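Local coordinates for protein LS-24 (Lathyrus sativus, PDB 3LP9) that serves as a seed albumin of the hemopexin fold that probably binds hemin as a monomer and spermine as a dimer, and may take part in the response to oxidative stress, at residues N167-S172 and D191-R196. Sequence-based numbering, arbitrary orientation.
Sequences NTIFES and DDHYAR
Phe170 drives the far end of its ring against the methyl of Ala195, and the closest touch of the contact is Phe170 CE2 to Ala195 CB, 3.3 Å. CG lies anti to the carbonyl carbon of its own residue (chi1 -67°), which sends the ring out from the loop 167-172 to the strand 193-198. The methyl arrives obliquely, at the CD2–CE2 side, while Phe170 CZ reaches the strand backbone, 3.8 Å from Ala195 N. His193 O faces the ring's edge more loosely, 4.4 Å from Phe170 CZ. Ile169 backs this up from its own segment: CG1 lies 3.7 Å above one face of the Phe170 ring, towards the ring's margin. Ile169 CG1 is wedged between its own backbone N and C (chi1 63°), and the chain then runs on to CD1. The Ile169 and His193 side chains run almost perpendicular, and the touch is methyl to methylene, Ile169 CD1 on His193 CB at 3.9 Å. Tyr194 offers Phe170 only its backbone; its side chain turns to the other side of the sheet and stacks on Tyr217.

The loop holds its shape by a backbone hydrogen bond from Glu171 N to Thr168 O, 3.3 Å, and a hydrogen bond from Asn167 N to Glu171 OE1, the donor lying above the carboxylate plane. Phe188 and Lys190 of the adjacent strand 185-190 also touch Phe170, and Phe165 meets its ring, so the contact packs the loop leading into a hemopexin blade onto that blade's sheet. An alanine here removes the ring that meets Ala195 and lies against Ile169 CG1, and would probably loosen the loop on the strand. With no hydrogen bond between the two segments, their direct attachment rests on apolar packing, which sets fit but no hydrogen-bond direction.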
loop_
_atom_site.group_PDB
_atom_site.type_symbol
_atom_site.label_atom_id
_atom_site.label_comp_id
_atom_site.label_asym_id
_atom_site.label_seq_id
_atom_site.Cartn_x
_atom_site.Cartn_y
_atom_site.Cartn_z
ATOM N N ASN A 167 9.327 -23.140 25.904
ATOM C CA ASN A 167 8.906 -24.525 25.632
ATOM C C ASN A 167 7.446 -24.658 25.238
ATOM O O ASN A 167 6.819 -25.662 25.534
ATOM C CB ASN A 167 9.236 -25.450 26.832
ATOM C CG ASN A 167 10.719 -25.431 27.185
ATOM O OD1 ASN A 167 11.603 -25.646 26.321
ATOM N ND2 ASN A 167 11.019 -25.118 28.457
ATOM N N THR A 168 6.920 -23.607 24.615
ATOM C CA THR A 168 5.559 -23.529 24.100
ATOM C C THR A 168 5.720 -23.012 22.673
ATOM O O THR A 168 6.789 -22.571 22.281
ATOM C CB THR A 168 4.630 -22.578 24.937
ATOM O OG1 THR A 168 4.956 -21.192 24.716
ATOM C CG2 THR A 168 4.734 -22.864 26.426
ATOM N N ILE A 169 4.657 -23.118 21.887
ATOM C CA ILE A 169 4.586 -22.658 20.517
ATOM C C ILE A 169 4.735 -21.155 20.384
ATOM O O ILE A 169 5.131 -20.624 19.362
ATOM C CB ILE A 169 3.265 -23.163 19.930
ATOM C CG1 ILE A 169 2.070 -22.558 20.678
ATOM C CG2 ILE A 169 3.245 -24.735 19.981
ATOM C CD1 ILE A 169 0.842 -22.684 19.953
ATOM N N PHE A 170 4.426 -20.452 21.446
ATOM C CA PHE A 170 4.509 -18.968 21.463
ATOM C C PHE A 170 5.945 -18.438 21.587
ATOM O O PHE A 170 6.226 -17.297 21.223
ATOM C CB PHE A 170 3.544 -18.385 22.506
ATOM C CG PHE A 170 2.104 -18.599 22.171
ATOM C CD1 PHE A 170 1.499 -17.862 21.149
ATOM C CD2 PHE A 170 1.361 -19.591 22.829
ATOM C CE1 PHE A 170 0.188 -18.108 20.811
ATOM C CE2 PHE A 170 0.010 -19.817 22.500
ATOM C CZ PHE A 170 -0.564 -19.084 21.520
ATOM N N GLU A 171 6.858 -19.288 22.084
ATOM C CA GLU A 171 8.308 -18.967 22.219
ATOM C C GLU A 171 8.934 -18.418 20.917
ATOM O O GLU A 171 9.825 -17.558 20.959
ATOM C CB GLU A 171 9.013 -20.205 22.719
ATOM C CG GLU A 171 10.481 -20.219 22.655
ATOM C CD GLU A 171 11.064 -21.482 23.310
ATOM O OE1 GLU A 171 10.360 -22.524 23.421
ATOM O OE2 GLU A 171 12.264 -21.430 23.679
ATOM N N SER A 172 8.419 -18.913 19.774
ATOM C CA SER A 172 8.830 -18.500 18.461
ATOM C C SER A 172 7.895 -17.545 17.710
ATOM O O SER A 172 8.075 -17.355 16.493
ATOM C CB SER A 172 9.009 -19.734 17.605
ATOM O OG SER A 172 7.788 -20.429 17.453
ATOM N N ASP A 191 -2.145 -20.486 15.043
ATOM C CA ASP A 191 -2.888 -21.594 14.388
ATOM C C ASP A 191 -4.244 -21.766 15.070
ATOM O O ASP A 191 -4.983 -20.801 15.196
ATOM C CB ASP A 191 -2.083 -22.917 14.375
ATOM C CG ASP A 191 -0.616 -22.686 14.026
ATOM O OD1 ASP A 191 -0.369 -21.917 13.057
ATOM O OD2 ASP A 191 0.284 -23.214 14.742
ATOM N N ASP A 192 -4.588 -23.000 15.430
ATOM C CA ASP A 192 -5.868 -23.352 16.092
ATOM C C ASP A 192 -5.796 -23.273 17.607
ATOM O O ASP A 192 -6.697 -23.750 18.266
ATOM C CB ASP A 192 -6.323 -24.770 15.694
ATOM C CG ASP A 192 -5.274 -25.848 15.985
ATOM O OD1 ASP A 192 -4.041 -25.615 15.874
ATOM O OD2 ASP A 192 -5.694 -26.946 16.348
ATOM N N HIS A 193 -4.706 -22.697 18.119
ATOM C CA HIS A 193 -4.394 -22.578 19.540
ATOM C C HIS A 193 -4.388 -21.167 20.063
ATOM O O HIS A 193 -4.147 -20.210 19.307
ATOM C CB HIS A 193 -2.992 -23.143 19.815
ATOM C CG HIS A 193 -2.895 -24.626 19.578
ATOM N ND1 HIS A 193 -2.577 -25.167 18.341
ATOM C CD2 HIS A 193 -3.109 -25.671 20.418
ATOM C CE1 HIS A 193 -2.576 -26.483 18.444
ATOM N NE2 HIS A 193 -2.903 -26.810 19.688
ATOM N N TYR A 194 -4.620 -21.037 21.359
ATOM C CA TYR A 194 -4.647 -19.716 21.988
ATOM C C TYR A 194 -3.989 -19.927 23.375
ATOM O O TYR A 194 -3.959 -21.047 23.932
ATOM C CB TYR A 194 -6.108 -19.171 22.121
ATOM C CG TYR A 194 -6.872 -19.827 23.261
ATOM C CD1 TYR A 194 -7.505 -21.050 23.073
ATOM C CD2 TYR A 194 -6.882 -19.260 24.538
ATOM C CE1 TYR A 194 -8.131 -21.727 24.159
ATOM C CE2 TYR A 194 -7.506 -19.886 25.609
ATOM C CZ TYR A 194 -8.127 -21.101 25.435
ATOM O OH TYR A 194 -8.726 -21.738 26.503
ATOM N N ALA A 195 -3.494 -18.845 23.943
ATOM C CA ALA A 195 -2.953 -18.860 25.281
ATOM C C ALA A 195 -3.598 -17.609 25.949
ATOM O O ALA A 195 -3.632 -16.506 25.396
ATOM C CB ALA A 195 -1.467 -18.775 25.217
ATOM N N ARG A 196 -4.238 -17.834 27.082
ATOM C CA ARG A 196 -4.790 -16.752 27.882
ATOM C C ARG A 196 -3.733 -16.481 28.940
ATOM O O ARG A 196 -3.501 -17.288 29.800
ATOM C CB ARG A 196 -6.102 -17.167 28.525
ATOM C CG ARG A 196 -6.657 -16.047 29.313
ATOM C CD ARG A 196 -7.340 -16.599 30.481
ATOM N NE ARG A 196 -8.619 -15.961 30.836
ATOM C CZ ARG A 196 -9.639 -16.670 31.302
ATOM N NH1 ARG A 196 -9.515 -17.990 31.380
ATOM N NH2 ARG A 196 -10.773 -16.074 31.646
#